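PDB 3FEF: alpha-galacturonidase from Bacillus subtilis, which hydrolyses alpha-1,4-linked galacturonate chains to release alpha-D-galacturonate, using NAD(+) and a manganese ion as cofactors. Local coordinates for residues A[9-14]-A[67-72]; A[81-86]-A[127-132]; A[131-134]-A[139-142]; A[17-22]-A[47-52]. One frame throughout, in Å; residues are numbered along the deposited sequence.

How the contacts relate
From the N terminus, the chain runs through strand 6-11 into the glycine-rich loop and helix 18-28. Contact 4 sets this helix beside helix 43-53, which follows strand 34-39. Contact 1 closes a longer loop around it by bringing helix 69-73 back to strand 6-11. Contact 4 therefore falls wholly within the span of contact 1. Contact 2 opens later, at the end of strand 78-81, and closes on helix 112-136. Contact 3 starts on the last residues of contact 2, Arg-131 and Ala-132, and closes the short return from that helix to strand 141-144. All four belong to the Rossmann-type domain. Contacts 1, 2 and 3 touch one another, and contact 4 meets contacts 1 and 2.

Contact 1: residues A[9-14]-A[67-72]; sequences AYIGGG and STLKKA
Ala-9 and Ile-11 of the strand carry the apolar contact with Ala-72 and Leu-69 of the short helix. The two alanines point at each other, with CB of Ala-9 and CB of Ala-72 4.3 Å apart. The helix comes in so tightly that Ala-9 CB lies 3.2 Å from Ala-72 O. Farther along, Ile-11 CD1 rests 3.7 Å from Leu-69 CD2, and the two side chains cross at about a right angle. Ile-11 CG1 lies anti to its carbonyl carbon (chi1 -55°), and this turns CD1 to the leucine. Ile-129 of helix 112-136 also packs on Ile-11.

No hydrogen bond joins the two segments. The Ala-72 O that Ala-9 CB abuts accepts from Lys-7 NZ. Ala-72 N bonds to Thr-68 O at 3.2 Å in the first turn after the N-cap Thr-68.

At the end of the strand, Tyr-10 to Gly-13 form a type II turn. Gly-12 has a positive phi of 103°, where a side chain would jam against the preceding carbonyl O. Gly-12, Gly-14 and Gly-17 fit the GxGxxG pattern of the dinucleotide-binding loop in a Rossmann fold, consistent with a role in NAD(+) binding.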
# COMPACT_ATOMS: atom_id res chain seq x y z
N ALA A 9 0.46 36.67 -6.92
CA ALA A 9 1.69 37.02 -6.24
C ALA A 9 2.81 36.38 -7.04
O ALA A 9 2.74 35.21 -7.41
CB ALA A 9 1.69 36.50 -4.83
N TYR A 10 3.85 37.15 -7.34
CA TYR A 10 4.96 36.62 -8.12
C TYR A 10 6.25 36.68 -7.32
O TYR A 10 6.79 37.76 -7.11
CB TYR A 10 5.14 37.40 -9.41
CG TYR A 10 5.93 36.60 -10.39
CD1 TYR A 10 5.32 36.07 -11.51
CD2 TYR A 10 7.26 36.30 -10.17
CE1 TYR A 10 6.02 35.30 -12.40
CE2 TYR A 10 7.97 35.54 -11.06
CZ TYR A 10 7.33 35.04 -12.18
OH TYR A 10 8.02 34.27 -13.08
N ILE A 11 6.74 35.51 -6.89
CA ILE A 11 7.99 35.41 -6.15
C ILE A 11 9.15 35.13 -7.10
O ILE A 11 9.21 34.08 -7.76
CB ILE A 11 7.91 34.33 -5.06
CG1 ILE A 11 6.71 34.60 -4.15
CG2 ILE A 11 9.21 34.28 -4.27
CD1 ILE A 11 6.40 33.49 -3.20
N GLY A 12 10.07 36.09 -7.18
CA GLY A 12 11.13 36.09 -8.17
C GLY A 12 10.71 37.10 -9.22
O GLY A 12 11.12 37.00 -10.39
N GLY A 13 9.90 38.07 -8.78
CA GLY A 13 9.31 39.07 -9.68
C GLY A 13 10.25 39.99 -10.44
O GLY A 13 9.81 40.85 -11.22
N GLY A 14 11.55 39.82 -10.23
CA GLY A 14 12.55 40.55 -11.00
C GLY A 14 13.00 39.69 -12.16
O GLY A 14 13.85 40.09 -12.96
N SER A 67 7.72 45.11 -1.39
CA SER A 67 8.98 44.98 -0.67
C SER A 67 9.08 43.74 0.20
O SER A 67 10.18 43.39 0.63
CB SER A 67 9.20 46.21 0.21
OG SER A 67 8.06 46.42 1.03
N THR A 68 7.96 43.08 0.48
CA THR A 68 8.00 41.89 1.32
C THR A 68 7.06 40.78 0.83
O THR A 68 6.09 41.06 0.11
CB THR A 68 7.63 42.23 2.77
OG1 THR A 68 6.28 42.68 2.80
CG2 THR A 68 8.56 43.31 3.33
N LEU A 69 7.36 39.54 1.23
CA LEU A 69 6.56 38.37 0.90
C LEU A 69 5.12 38.54 1.37
O LEU A 69 4.17 38.27 0.62
CB LEU A 69 7.13 37.14 1.61
CG LEU A 69 8.09 36.15 0.95
CD1 LEU A 69 8.49 35.07 1.96
CD2 LEU A 69 7.46 35.52 -0.29
N LYS A 70 4.97 38.95 2.62
CA LYS A 70 3.65 39.11 3.21
C LYS A 70 2.76 40.00 2.35
O LYS A 70 1.60 39.69 2.15
CB LYS A 70 3.77 39.71 4.61
CG LYS A 70 2.46 40.24 5.17
CD LYS A 70 2.64 40.74 6.59
CE LYS A 70 1.32 40.82 7.34
NZ LYS A 70 1.56 41.35 8.72
N LYS A 71 3.29 41.10 1.86
CA LYS A 71 2.51 42.01 1.04
C LYS A 71 2.17 41.38 -0.32
O LYS A 71 1.06 41.53 -0.81
CB LYS A 71 3.27 43.31 0.86
CG LYS A 71 2.48 44.56 1.27
CD LYS A 71 3.41 45.65 1.80
CE LYS A 71 4.76 45.62 1.08
NZ LYS A 71 5.82 46.44 1.76
N ALA A 72 3.12 40.68 -0.91
CA ALA A 72 2.86 39.95 -2.15
C ALA A 72 1.73 38.94 -1.97
O ALA A 72 0.83 38.87 -2.79
CB ALA A 72 4.12 39.25 -2.64

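Contact 2: residues A[81-86]-A[127-132]; sequences ISILPG and AEIARA
The backbone N of Ile-83 and, weakly, the carbonyl O of Ile-81 both engage the hydroxyl OG1 of Thr-146. Thr-146 thus grips the loop leaving strand 78-81 at two points, one of them weak. Ser-82 N also bonds to Ile-11 O, and the backbone of Ile-81 pairs with Ile-143 and Tyr-145. These bonds fix the backbone from which Ile-81 and Ile-83 both point at helix 112-136.

There they meet Ile-129, which alone carries the helix side of the contact. Ile-81 and Ile-129 overlap head to tail. CD1 of Ile-81 lies 3.8 Å from CG2 of Ile-129, and CG2 of Ile-81 lies 4.2 Å from CD1 of Ile-129. Each methyl end therefore lies along the flank of the other chain. Ile-83 approaches differently, tip to tip, with its CD1 4.2 Å from Ile-129 CD1.

This is a helix packed on the face of the parallel sheet in a Rossmann-type domain, at the C-terminal end of strand 78-81. The glycine-rich loop, a probable NAD(+) site, is close by, since Ile-83 CG2 touches Gly-12 CA. The side chain of Asn-147, a probable substrate-binding residue, is about 9 Å from that of Ile-83.

Ile-83 places CG1 between its backbone N and carbonyl carbon (chi1 60°). This sends CD1 to the helix and turns CG2 to Gly-12. Phe-126 packs against both Ile-81 and Ile-83, and Ile-125 adds to the cover of Ile-83. Another flank of the helix packs on helix 149-159, where Ala-130 meets Leu-156 and Val-159.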
# COMPACT_ATOMS: atom_id res chain seq x y z
N ILE A 81 6.26 30.97 -8.50
CA ILE A 81 7.61 31.01 -7.96
C ILE A 81 8.62 30.70 -9.05
O ILE A 81 8.61 29.61 -9.65
CB ILE A 81 7.83 30.00 -6.82
CG1 ILE A 81 6.70 30.10 -5.79
CG2 ILE A 81 9.22 30.22 -6.18
CD1 ILE A 81 6.70 28.95 -4.77
N SER A 82 9.49 31.66 -9.28
CA SER A 82 10.55 31.51 -10.24
C SER A 82 11.78 32.26 -9.76
O SER A 82 12.02 33.40 -10.18
CB SER A 82 10.10 32.09 -11.57
OG SER A 82 11.21 32.34 -12.37
N ILE A 83 12.54 31.65 -8.86
CA ILE A 83 13.73 32.28 -8.31
C ILE A 83 14.97 31.48 -8.62
O ILE A 83 14.89 30.32 -9.06
CB ILE A 83 13.67 32.39 -6.78
CG1 ILE A 83 13.54 31.00 -6.17
CG2 ILE A 83 12.53 33.32 -6.33
CD1 ILE A 83 13.51 31.03 -4.68
N LEU A 84 16.11 32.10 -8.39
CA LEU A 84 17.40 31.43 -8.49
C LEU A 84 17.87 31.20 -7.06
O LEU A 84 18.02 32.15 -6.29
CB LEU A 84 18.40 32.31 -9.24
CG LEU A 84 19.84 31.78 -9.23
CD1 LEU A 84 19.97 30.52 -10.09
CD2 LEU A 84 20.82 32.87 -9.68
N PRO A 85 18.07 29.92 -6.69
CA PRO A 85 18.61 29.54 -5.38
C PRO A 85 20.11 29.79 -5.31
O PRO A 85 20.90 28.92 -5.69
CB PRO A 85 18.34 28.03 -5.31
CG PRO A 85 17.41 27.72 -6.47
CD PRO A 85 17.65 28.76 -7.49
N GLY A 86 20.50 30.96 -4.84
CA GLY A 86 21.91 31.34 -4.80
C GLY A 86 22.28 32.21 -5.99
O GLY A 86 21.45 32.48 -6.85
N ALA A 127 11.22 26.31 2.30
CA ALA A 127 10.60 26.16 3.61
C ALA A 127 10.02 27.50 4.05
O ALA A 127 8.90 27.56 4.56
CB ALA A 127 11.62 25.66 4.64
N GLU A 128 10.79 28.56 3.84
CA GLU A 128 10.36 29.91 4.20
C GLU A 128 9.18 30.38 3.33
O GLU A 128 8.23 30.98 3.81
CB GLU A 128 11.52 30.93 4.11
CG GLU A 128 11.07 32.37 4.40
CD GLU A 128 12.21 33.38 4.59
OE1 GLU A 128 13.24 33.30 3.88
OE2 GLU A 128 12.05 34.28 5.45
N ILE A 129 9.25 30.11 2.03
CA ILE A 129 8.14 30.42 1.14
C ILE A 129 6.89 29.64 1.56
O ILE A 129 5.80 30.19 1.66
CB ILE A 129 8.51 30.14 -0.32
CG1 ILE A 129 9.48 31.23 -0.82
CG2 ILE A 129 7.26 30.10 -1.17
CD1 ILE A 129 10.19 30.87 -2.16
N ALA A 130 7.07 28.35 1.83
CA ALA A 130 5.92 27.53 2.23
C ALA A 130 5.25 28.02 3.52
O ALA A 130 4.02 27.93 3.66
CB ALA A 130 6.31 26.04 2.36
N ARG A 131 6.04 28.52 4.47
CA ARG A 131 5.48 28.99 5.74
C ARG A 131 4.74 30.29 5.51
O ARG A 131 3.73 30.55 6.15
CB ARG A 131 6.57 29.13 6.82
CG ARG A 131 7.02 27.78 7.41
CD ARG A 131 7.91 27.95 8.64
NE ARG A 131 9.21 28.47 8.24
CZ ARG A 131 10.28 27.72 7.96
NH1 ARG A 131 10.21 26.40 8.07
NH2 ARG A 131 11.41 28.31 7.58
N ALA A 132 5.22 31.09 4.56
CA ALA A 132 4.58 32.37 4.24
C ALA A 132 3.26 32.17 3.52
O ALA A 132 2.25 32.80 3.84
CB ALA A 132 5.52 33.24 3.39

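Contact 3: residues A[131-134]-A[139-142]; sequences RAIR and ESWV
Ile-133 reaches from helix 112-136 to Ser-140, just before strand 141-144, and to Val-142 within it. The helix ends, the chain turns, and strand 141-144 enters the parallel sheet of the Rossmann-type domain. Only four residues separate the two segments, and Ile-133 bridges the helix end and the strand start.

CB of Ile-133 points toward the strand and divides the chain. Its CG2 branch lies anti to the backbone N. It sits 4.2 Å from Ser-140 OG and equally 4.2 Å from Val-142 CG2. The other branch leaves through CG1, anti to the carbonyl carbon (chi1 -66°). It extends to CD1, which meets Val-142 tip to tip, 4.0 Å from CG2 and 4.2 Å from CG1. Two methyls of the isoleucine thus face two methyls of the valine. Replacing Ile-133 by an alanine would probably open a gap here, leaving both valine methyls without their partner from the helix.

The serine touches Ile-133 without a polar bond. Its OG lies between its own backbone N and carbonyl carbon and hydrogen-bonds to Ala-137 O in the turn, so this buried hydroxyl is satisfied. Trp-141 points away from the helix, and its NE1 bonds to Asn-371 OD1.

Helix 69-73 also touches this helix, where Leu-69 packs on the methyl of Ala-132. On the sheet, Val-142 also packs against the adjacent strand, with its CG1 methyl against the CD1 methyl of Ile-81.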
# COMPACT_ATOMS: atom_id res chain seq x y z
N ARG A 131 6.04 28.52 4.47
CA ARG A 131 5.48 28.99 5.74
C ARG A 131 4.74 30.29 5.51
O ARG A 131 3.73 30.55 6.15
CB ARG A 131 6.57 29.13 6.82
CG ARG A 131 7.02 27.78 7.41
CD ARG A 131 7.91 27.95 8.64
NE ARG A 131 9.21 28.47 8.24
CZ ARG A 131 10.28 27.72 7.96
NH1 ARG A 131 10.21 26.40 8.07
NH2 ARG A 131 11.41 28.31 7.58
N ALA A 132 5.22 31.09 4.56
CA ALA A 132 4.58 32.37 4.24
C ALA A 132 3.26 32.17 3.52
O ALA A 132 2.25 32.80 3.84
CB ALA A 132 5.52 33.24 3.39
N ILE A 133 3.26 31.29 2.52
CA ILE A 133 2.03 30.90 1.86
C ILE A 133 1.04 30.34 2.87
O ILE A 133 -0.13 30.69 2.86
CB ILE A 133 2.32 29.85 0.77
CG1 ILE A 133 3.14 30.50 -0.34
CG2 ILE A 133 1.03 29.25 0.24
CD1 ILE A 133 3.76 29.51 -1.27
N ARG A 134 1.51 29.46 3.75
CA ARG A 134 0.64 28.96 4.82
C ARG A 134 0.07 30.10 5.66
O ARG A 134 -1.10 30.08 6.03
CB ARG A 134 1.42 28.04 5.77
CG ARG A 134 0.52 27.41 6.85
CD ARG A 134 1.34 26.56 7.78
NE ARG A 134 2.28 27.39 8.52
CZ ARG A 134 3.34 26.94 9.18
NH1 ARG A 134 3.62 25.64 9.17
NH2 ARG A 134 4.12 27.78 9.84
N GLU A 139 -4.99 29.29 0.79
CA GLU A 139 -5.91 28.71 -0.16
C GLU A 139 -5.54 29.02 -1.60
O GLU A 139 -6.25 28.65 -2.51
CB GLU A 139 -7.35 29.18 0.13
CG GLU A 139 -7.92 28.74 1.47
CD GLU A 139 -8.78 27.49 1.37
OE1 GLU A 139 -8.51 26.63 0.49
OE2 GLU A 139 -9.73 27.35 2.17
N SER A 140 -4.43 29.70 -1.83
CA SER A 140 -4.02 29.99 -3.21
C SER A 140 -3.48 28.73 -3.89
O SER A 140 -3.03 27.79 -3.22
CB SER A 140 -2.95 31.07 -3.22
OG SER A 140 -1.90 30.70 -2.34
N TRP A 141 -3.52 28.72 -5.22
CA TRP A 141 -2.75 27.74 -5.99
C TRP A 141 -1.35 28.27 -6.23
O TRP A 141 -1.17 29.44 -6.54
CB TRP A 141 -3.46 27.38 -7.30
CG TRP A 141 -4.51 26.39 -7.05
CD1 TRP A 141 -5.86 26.64 -6.78
CD2 TRP A 141 -4.34 24.98 -6.95
NE1 TRP A 141 -6.50 25.45 -6.55
CE2 TRP A 141 -5.59 24.42 -6.66
CE3 TRP A 141 -3.23 24.13 -7.12
CZ2 TRP A 141 -5.78 23.04 -6.52
CZ3 TRP A 141 -3.41 22.77 -6.96
CH2 TRP A 141 -4.68 22.24 -6.67
N VAL A 142 -0.36 27.39 -6.07
CA VAL A 142 1.06 27.75 -6.18
C VAL A 142 1.63 27.07 -7.42
O VAL A 142 1.51 25.86 -7.57
CB VAL A 142 1.83 27.23 -4.94
CG1 VAL A 142 3.28 27.68 -4.98
CG2 VAL A 142 1.16 27.71 -3.66

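Contact 4: residues A[17-22]-A[47-52]; sequences GWARSL and QKNEVI
Arg-20 grips Asn-49 side-on, with two nitrogens on one oxygen. NE lies 2.7 Å from Asn-49 OD1, and NH2 lies 2.9 Å from the same OD1 in a more bent bond. The oxygen is in the guanidinium plane, while the amide stands almost upright to that plane, at 87°. Ile-52 CD1 lies over one guanidinium face near its rim, 3.5 Å from NH2. The arginine chain bends at chi2 (-61°), which brings its end across to the second helix. Ala-19 CB packs 4.0 Å from Asn-49 ND2. A leucine at Arg-20 would probably leave Asn-49 OD1 without either of its arginine donors and Thr-309 OG1 without its bond to NH2.

Helices 18-28 and 43-53 lie side by side on one face of the Rossmann-type sheet. The axes of 18-22 and 47-52 come no closer than 11.4 Å and run nearly parallel, at 16°, so Arg-20 spans the gap to Asn-49 and Ile-52. Asn-49 also ties this pair to the glycine-rich loop, as ND2 donates to Gly-13 O and Ser-15 O.

The outer side is looser. Gln-47 is exposed, and Lys-48 leads away from helix 18-28. Helix 295-314 holds Lys-48 through Glu-310 and Arg-20 through Thr-309.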
# COMPACT_ATOMS: atom_id res chain seq x y z
N GLY A 17 13.05 35.84 -17.21
CA GLY A 17 12.64 34.65 -18.00
C GLY A 17 11.15 34.36 -17.85
O GLY A 17 10.31 34.87 -18.61
N TRP A 18 10.81 33.56 -16.84
CA TRP A 18 9.40 33.26 -16.53
C TRP A 18 8.48 34.47 -16.34
O TRP A 18 7.37 34.46 -16.85
CB TRP A 18 9.30 32.31 -15.33
CG TRP A 18 9.93 30.98 -15.63
CD1 TRP A 18 11.14 30.52 -15.19
CD2 TRP A 18 9.40 29.97 -16.49
NE1 TRP A 18 11.37 29.26 -15.71
CE2 TRP A 18 10.32 28.91 -16.51
CE3 TRP A 18 8.21 29.85 -17.22
CZ2 TRP A 18 10.09 27.74 -17.25
CZ3 TRP A 18 7.99 28.70 -17.96
CH2 TRP A 18 8.93 27.66 -17.97
N ALA A 19 8.91 35.48 -15.59
CA ALA A 19 8.03 36.65 -15.39
C ALA A 19 7.61 37.32 -16.72
O ALA A 19 6.45 37.68 -16.90
CB ALA A 19 8.67 37.69 -14.44
N ARG A 20 8.56 37.46 -17.63
CA ARG A 20 8.31 38.06 -18.95
C ARG A 20 7.33 37.23 -19.77
O ARG A 20 6.36 37.74 -20.33
CB ARG A 20 9.62 38.18 -19.74
CG ARG A 20 10.58 39.19 -19.19
CD ARG A 20 9.97 40.58 -19.19
NE ARG A 20 10.73 41.44 -18.31
CZ ARG A 20 11.89 41.98 -18.63
NH1 ARG A 20 12.40 41.76 -19.84
NH2 ARG A 20 12.55 42.74 -17.75
N SER A 21 7.59 35.93 -19.82
CA SER A 21 6.70 35.00 -20.50
C SER A 21 5.28 35.06 -19.91
O SER A 21 4.29 35.10 -20.63
CB SER A 21 7.28 33.60 -20.44
OG SER A 21 6.29 32.69 -19.98
N LEU A 22 5.19 35.08 -18.58
CA LEU A 22 3.90 35.27 -17.95
C LEU A 22 3.24 36.58 -18.40
O LEU A 22 2.05 36.63 -18.70
CB LEU A 22 4.06 35.25 -16.42
CG LEU A 22 2.88 35.82 -15.64
CD1 LEU A 22 1.72 34.83 -15.62
CD2 LEU A 22 3.29 36.24 -14.22
N GLN A 47 11.08 46.34 -9.78
CA GLN A 47 10.57 47.67 -10.13
C GLN A 47 10.57 47.86 -11.65
O GLN A 47 9.63 48.43 -12.21
CB GLN A 47 11.41 48.76 -9.45
CG GLN A 47 10.76 50.15 -9.45
CD GLN A 47 11.57 51.17 -8.66
OE1 GLN A 47 12.80 51.18 -8.71
NE2 GLN A 47 10.88 52.04 -7.94
N LYS A 48 11.61 47.38 -12.29
CA LYS A 48 11.70 47.43 -13.74
C LYS A 48 10.66 46.55 -14.46
O LYS A 48 10.09 46.96 -15.47
CB LYS A 48 13.11 47.05 -14.19
CG LYS A 48 14.13 48.14 -13.85
CD LYS A 48 15.53 47.67 -14.16
CE LYS A 48 16.55 48.70 -13.69
NZ LYS A 48 17.92 48.29 -14.07
N ASN A 49 10.41 45.35 -13.94
CA ASN A 49 9.32 44.54 -14.45
C ASN A 49 7.97 45.21 -14.20
O ASN A 49 7.01 45.00 -14.94
CB ASN A 49 9.34 43.15 -13.82
CG ASN A 49 10.20 42.19 -14.59
OD1 ASN A 49 10.45 42.40 -15.77
ND2 ASN A 49 10.66 41.13 -13.92
N GLU A 50 7.89 45.99 -13.14
CA GLU A 50 6.64 46.68 -12.85
C GLU A 50 6.36 47.72 -13.93
O GLU A 50 5.23 47.88 -14.37
CB GLU A 50 6.68 47.32 -11.48
CG GLU A 50 5.52 48.24 -11.22
CD GLU A 50 5.88 49.34 -10.26
OE1 GLU A 50 5.93 49.09 -9.03
OE2 GLU A 50 6.13 50.47 -10.74
N VAL A 51 7.40 48.43 -14.36
CA VAL A 51 7.24 49.49 -15.35
C VAL A 51 6.98 48.90 -16.74
O VAL A 51 6.09 49.34 -17.46
CB VAL A 51 8.48 50.43 -15.40
CG1 VAL A 51 8.38 51.42 -16.55
CG2 VAL A 51 8.66 51.16 -14.07
N ILE A 52 7.75 47.89 -17.12
CA ILE A 52 7.48 47.17 -18.36
C ILE A 52 6.08 46.53 -18.32
O ILE A 52 5.34 46.57 -19.30
CB ILE A 52 8.53 46.10 -18.59
CG1 ILE A 52 9.90 46.76 -18.83
CG2 ILE A 52 8.13 45.19 -19.73
CD1 ILE A 52 11.08 45.80 -18.65